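Local coordinates for type II restriction enzyme MspI (Moraxella sp., PDB 1SA3), which recognises the double-stranded DNA sequence 5'-CCGG-3' and cleaves it after the first C, leaving fragments with terminal 5'-phosphates, at residues K193-R206 with V215-S227. Numbering follows the deposited sequence.
Sequences KSEGNILHPDLLIR and VDVTIKNIDDYVS
Leu-204 is the residue most buried by the partner segment, at the join of sheet and helix: its CD1 stands over one face of the Tyr-225 ring, 3.6 Å from the centroid and 16° off the normal, a CH-pi contact. Tyr-225 CG is anti to the backbone N (chi1 177°), which swings the ring toward the strand, and chi2 of 81° turns its face to the leucine. Roughly at right angles to that approach, Ile-222 CD1 meets Leu-204 CG at 3.8 Å. Beyond the ring, Arg-206 NH1 forms a salt bridge with Gly-262 OXT, the chain terminus, and Tyr-225 OH a hydrogen bond to the same atom. The backbones form an antiparallel hairpin, with 213-221 outermost, within this chain, in the mixed sheet of this PDDEXK-clan nuclease; Leu-204 with Lys-220 and Arg-206 with Thr-218 are hydrogen-bonded pairs, each joined by two bonds (Leu-204 N to Lys-220 O 2.9 Å, Arg-206 N to Thr-218 O 2.8 Å). On the reverse face Ile-205 CG1 lies 4.0 Å from Ile-219 CG2. Asn-221 OD1 caps helix 222-234, accepting from Asp-224 N at 2.7 Å. The solvent side is looser: exposed Lys-193 stretches out to Asp-223, its NZ 3.1 Å from both OD1 and OD2, a salt bridge whose hydrogen bond to OD2 is weak, while OD1 also pairs with Arg-184.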
loop_
_atom_site.group_PDB
_atom_site.type_symbol
_atom_site.label_atom_id
_atom_site.label_comp_id
_atom_site.label_asym_id
_atom_site.label_seq_id
_atom_site.Cartn_x
_atom_site.Cartn_y
_atom_site.Cartn_z
ATOM N N LYS E 193 -15.163 2.631 3.936
ATOM C CA LYS E 193 -14.330 3.752 3.524
ATOM C C LYS E 193 -13.929 4.672 4.663
ATOM O O LYS E 193 -14.695 4.915 5.592
ATOM C CB LYS E 193 -15.031 4.559 2.428
ATOM C CG LYS E 193 -15.359 3.738 1.187
ATOM C CD LYS E 193 -15.852 4.615 0.041
ATOM C CE LYS E 193 -16.119 3.787 -1.211
ATOM N NZ LYS E 193 -16.421 4.633 -2.394
ATOM N N SER E 194 -12.705 5.176 4.578
ATOM C CA SER E 194 -12.153 6.080 5.575
ATOM C C SER E 194 -11.453 7.214 4.830
ATOM O O SER E 194 -10.991 7.022 3.708
ATOM C CB SER E 194 -11.145 5.327 6.456
ATOM O OG SER E 194 -10.416 6.207 7.299
ATOM N N GLU E 195 -11.397 8.396 5.434
ATOM C CA GLU E 195 -10.725 9.533 4.802
ATOM C C GLU E 195 -10.196 10.460 5.883
ATOM O O GLU E 195 -10.924 10.825 6.814
ATOM C CB GLU E 195 -11.677 10.318 3.887
ATOM C CG GLU E 195 -10.968 11.322 2.968
ATOM C CD GLU E 195 -11.907 12.360 2.355
ATOM O OE1 GLU E 195 -12.071 13.453 2.947
ATOM O OE2 GLU E 195 -12.482 12.080 1.282
ATOM N N GLY E 196 -8.920 10.816 5.772
ATOM C CA GLY E 196 -8.313 11.711 6.742
ATOM C C GLY E 196 -8.104 11.143 8.133
ATOM O O GLY E 196 -7.765 11.881 9.059
ATOM N N ASN E 197 -8.293 9.840 8.296
ATOM C CA ASN E 197 -8.106 9.201 9.600
ATOM C C ASN E 197 -6.684 8.645 9.622
ATOM O O ASN E 197 -6.354 7.769 8.831
ATOM C CB ASN E 197 -9.107 8.057 9.776
ATOM C CG ASN E 197 -9.072 7.456 11.170
ATOM O OD1 ASN E 197 -8.012 7.357 11.795
ATOM N ND2 ASN E 197 -10.233 7.040 11.660
ATOM N N ILE E 198 -5.851 9.138 10.533
ATOM C CA ILE E 198 -4.456 8.695 10.588
ATOM C C ILE E 198 -4.254 7.184 10.776
ATOM O O ILE E 198 -3.205 6.646 10.413
ATOM C CB ILE E 198 -3.680 9.476 11.677
ATOM C CG1 ILE E 198 -2.174 9.308 11.460
ATOM C CG2 ILE E 198 -4.092 8.996 13.063
ATOM C CD1 ILE E 198 -1.338 10.264 12.304
ATOM N N LEU E 199 -5.257 6.493 11.312
ATOM C CA LEU E 199 -5.153 5.048 11.518
ATOM C C LEU E 199 -5.323 4.228 10.233
ATOM O O LEU E 199 -5.024 3.037 10.217
ATOM C CB LEU E 199 -6.205 4.577 12.529
ATOM C CG LEU E 199 -6.123 5.209 13.922
ATOM C CD1 LEU E 199 -7.302 4.750 14.767
ATOM C CD2 LEU E 199 -4.804 4.816 14.577
ATOM N N HIS E 200 -5.812 4.859 9.170
ATOM C CA HIS E 200 -6.045 4.162 7.897
ATOM C C HIS E 200 -5.513 4.960 6.705
ATOM O O HIS E 200 -5.976 6.071 6.440
ATOM C CB HIS E 200 -7.549 3.923 7.716
ATOM C CG HIS E 200 -8.192 3.269 8.896
ATOM N ND1 HIS E 200 -7.932 1.962 9.255
ATOM C CD2 HIS E 200 -9.024 3.763 9.846
ATOM C CE1 HIS E 200 -8.570 1.683 10.377
ATOM N NE2 HIS E 200 -9.239 2.758 10.757
ATOM N N PRO E 201 -4.554 4.392 5.955
ATOM C CA PRO E 201 -3.980 5.083 4.788
ATOM C C PRO E 201 -5.048 5.414 3.746
ATOM O O PRO E 201 -5.951 4.604 3.505
ATOM C CB PRO E 201 -2.972 4.072 4.233
ATOM C CG PRO E 201 -2.687 3.165 5.383
ATOM C CD PRO E 201 -4.001 3.033 6.085
ATOM N N ASP E 202 -4.931 6.592 3.131
ATOM C CA ASP E 202 -5.857 7.041 2.097
ATOM C C ASP E 202 -5.282 6.841 0.700
ATOM O O ASP E 202 -6.023 6.773 -0.286
ATOM C CB ASP E 202 -6.189 8.530 2.267
ATOM C CG ASP E 202 -7.141 8.789 3.416
ATOM O OD1 ASP E 202 -7.775 7.821 3.887
ATOM O OD2 ASP E 202 -7.261 9.959 3.837
ATOM N N LEU E 203 -3.957 6.764 0.621
ATOM C CA LEU E 203 -3.273 6.582 -0.650
ATOM C C LEU E 203 -2.232 5.482 -0.529
ATOM O O LEU E 203 -1.572 5.358 0.498
ATOM C CB LEU E 203 -2.553 7.869 -1.069
ATOM C CG LEU E 203 -3.340 9.136 -1.400
ATOM C CD1 LEU E 203 -2.346 10.237 -1.780
ATOM C CD2 LEU E 203 -4.300 8.871 -2.552
ATOM N N LEU E 204 -2.095 4.688 -1.583
ATOM C CA LEU E 204 -1.107 3.619 -1.614
ATOM C C LEU E 204 -0.084 4.043 -2.668
ATOM O O LEU E 204 -0.403 4.153 -3.863
ATOM C CB LEU E 204 -1.758 2.291 -2.015
ATOM C CG LEU E 204 -3.008 1.911 -1.211
ATOM C CD1 LEU E 204 -3.559 0.581 -1.718
ATOM C CD2 LEU E 204 -2.659 1.827 0.292
ATOM N N ILE E 205 1.131 4.306 -2.207
ATOM C CA ILE E 205 2.224 4.744 -3.064
ATOM C C ILE E 205 3.147 3.559 -3.293
ATOM O O ILE E 205 3.634 2.959 -2.345
ATOM C CB ILE E 205 3.019 5.892 -2.387
ATOM C CG1 ILE E 205 2.086 7.081 -2.138
ATOM C CG2 ILE E 205 4.206 6.313 -3.252
ATOM C CD1 ILE E 205 2.754 8.261 -1.436
ATOM N N ARG E 206 3.371 3.222 -4.558
ATOM C CA ARG E 206 4.229 2.099 -4.909
ATOM C C ARG E 206 5.352 2.514 -5.852
ATOM O O ARG E 206 5.110 2.826 -7.019
ATOM C CB ARG E 206 3.410 0.991 -5.576
ATOM C CG ARG E 206 2.282 0.428 -4.726
ATOM C CD ARG E 206 2.808 -0.293 -3.496
ATOM N NE ARG E 206 1.724 -0.896 -2.727
ATOM C CZ ARG E 206 0.942 -1.873 -3.175
ATOM N NH1 ARG E 206 1.123 -2.367 -4.393
ATOM N NH2 ARG E 206 -0.027 -2.353 -2.410
ATOM N N VAL E 215 12.439 3.481 -11.085
ATOM C CA VAL E 215 11.927 3.210 -12.416
ATOM C C VAL E 215 10.689 4.066 -12.643
ATOM O O VAL E 215 10.610 4.795 -13.625
ATOM C CB VAL E 215 11.572 1.736 -12.601
ATOM C CG1 VAL E 215 11.011 1.508 -14.002
ATOM C CG2 VAL E 215 12.822 0.883 -12.390
ATOM N N ASP E 216 9.735 3.996 -11.718
ATOM C CA ASP E 216 8.503 4.774 -11.834
ATOM C C ASP E 216 7.775 4.703 -10.490
ATOM O O ASP E 216 8.258 4.083 -9.540
ATOM C CB ASP E 216 7.609 4.164 -12.923
ATOM C CG ASP E 216 6.594 5.153 -13.484
ATOM O OD1 ASP E 216 6.499 6.280 -12.964
ATOM O OD2 ASP E 216 5.889 4.794 -14.454
ATOM N N VAL E 217 6.620 5.345 -10.412
ATOM C CA VAL E 217 5.828 5.295 -9.194
ATOM C C VAL E 217 4.360 5.250 -9.582
ATOM O O VAL E 217 3.963 5.766 -10.626
ATOM C CB VAL E 217 6.066 6.529 -8.296
ATOM C CG1 VAL E 217 5.479 7.777 -8.952
ATOM C CG2 VAL E 217 5.416 6.296 -6.906
ATOM N N THR E 218 3.558 4.609 -8.744
ATOM C CA THR E 218 2.132 4.522 -8.979
ATOM C C THR E 218 1.501 4.948 -7.659
ATOM O O THR E 218 1.925 4.491 -6.595
ATOM C CB THR E 218 1.717 3.085 -9.350
ATOM O OG1 THR E 218 2.337 2.716 -10.593
ATOM C CG2 THR E 218 0.227 2.994 -9.512
ATOM N N ILE E 219 0.521 5.845 -7.725
ATOM C CA ILE E 219 -0.150 6.348 -6.523
ATOM C C ILE E 219 -1.652 6.243 -6.727
ATOM O O ILE E 219 -2.217 6.890 -7.612
ATOM C CB ILE E 219 0.245 7.823 -6.243
ATOM C CG1 ILE E 219 1.774 7.920 -6.088
ATOM C CG2 ILE E 219 -0.447 8.337 -4.977
ATOM C CD1 ILE E 219 2.291 9.301 -5.731
ATOM N N LYS E 220 -2.295 5.427 -5.899
ATOM C CA LYS E 220 -3.733 5.210 -6.004
ATOM C C LYS E 220 -4.497 5.525 -4.723
ATOM O O LYS E 220 -4.027 5.194 -3.640
ATOM C CB LYS E 220 -3.994 3.745 -6.347
ATOM C CG LYS E 220 -3.463 3.282 -7.692
ATOM C CD LYS E 220 -4.421 3.611 -8.825
ATOM C CE LYS E 220 -3.982 2.927 -10.118
ATOM N NZ LYS E 220 -4.957 3.107 -11.235
ATOM N N ASN E 221 -5.659 6.177 -4.835
ATOM C CA ASN E 221 -6.477 6.385 -3.640
ATOM C C ASN E 221 -7.125 5.003 -3.418
ATOM O O ASN E 221 -7.103 4.149 -4.321
ATOM C CB ASN E 221 -7.545 7.486 -3.844
ATOM C CG ASN E 221 -8.454 7.233 -5.043
ATOM O OD1 ASN E 221 -9.084 6.183 -5.156
ATOM N ND2 ASN E 221 -8.528 8.210 -5.938
ATOM N N ILE E 222 -7.696 4.770 -2.241
ATOM C CA ILE E 222 -8.268 3.461 -1.952
ATOM C C ILE E 222 -9.389 3.043 -2.899
ATOM O O ILE E 222 -9.422 1.894 -3.340
ATOM C CB ILE E 222 -8.756 3.373 -0.486
ATOM C CG1 ILE E 222 -7.618 3.771 0.463
ATOM C CG2 ILE E 222 -9.194 1.953 -0.160
ATOM C CD1 ILE E 222 -6.325 2.976 0.259
ATOM N N ASP E 223 -10.302 3.958 -3.219
ATOM C CA ASP E 223 -11.396 3.620 -4.131
ATOM C C ASP E 223 -10.875 3.044 -5.442
ATOM O O ASP E 223 -11.328 1.988 -5.883
ATOM C CB ASP E 223 -12.266 4.849 -4.437
ATOM C CG ASP E 223 -13.223 5.188 -3.309
ATOM O OD1 ASP E 223 -13.285 4.429 -2.316
ATOM O OD2 ASP E 223 -13.916 6.219 -3.422
ATOM N N ASP E 224 -9.918 3.733 -6.063
ATOM C CA ASP E 224 -9.363 3.275 -7.333
ATOM C C ASP E 224 -8.603 1.967 -7.215
ATOM O O ASP E 224 -8.682 1.109 -8.106
ATOM C CB ASP E 224 -8.455 4.342 -7.941
ATOM C CG ASP E 224 -9.218 5.580 -8.359
ATOM O OD1 ASP E 224 -10.462 5.530 -8.392
ATOM O OD2 ASP E 224 -8.581 6.604 -8.661
ATOM N N TYR E 225 -7.861 1.802 -6.124
ATOM C CA TYR E 225 -7.109 0.570 -5.934
ATOM C C TYR E 225 -8.092 -0.600 -5.888
ATOM O O TYR E 225 -7.882 -1.631 -6.534
ATOM C CB TYR E 225 -6.315 0.619 -4.627
ATOM C CG TYR E 225 -5.565 -0.663 -4.332
ATOM C CD1 TYR E 225 -4.329 -0.930 -4.933
ATOM C CD2 TYR E 225 -6.096 -1.620 -3.461
ATOM C CE1 TYR E 225 -3.638 -2.115 -4.671
ATOM C CE2 TYR E 225 -5.412 -2.808 -3.194
ATOM C CZ TYR E 225 -4.186 -3.049 -3.800
ATOM O OH TYR E 225 -3.501 -4.215 -3.523
ATOM N N VAL E 226 -9.164 -0.432 -5.118
ATOM C CA VAL E 226 -10.181 -1.475 -4.992
ATOM C C VAL E 226 -10.786 -1.791 -6.361
ATOM O O VAL E 226 -10.899 -2.953 -6.743
ATOM C CB VAL E 226 -11.305 -1.044 -4.016
ATOM C CG1 VAL E 226 -12.460 -2.056 -4.053
ATOM C CG2 VAL E 226 -10.748 -0.940 -2.599
ATOM N N SER E 227 -11.168 -0.754 -7.101
ATOM C CA SER E 227 -11.739 -0.954 -8.431
ATOM C C SER E 227 -10.780 -1.742 -9.307
ATOM O O SER E 227 -11.196 -2.652 -10.026
ATOM C CB SER E 227 -12.042 0.389 -9.096
ATOM O OG SER E 227 -13.043 1.091 -8.380
HETATM O O HOH W 1 -8.475 7.446 -0.411
HETATM O O HOH W 2 -0.142 2.503 -6.111
#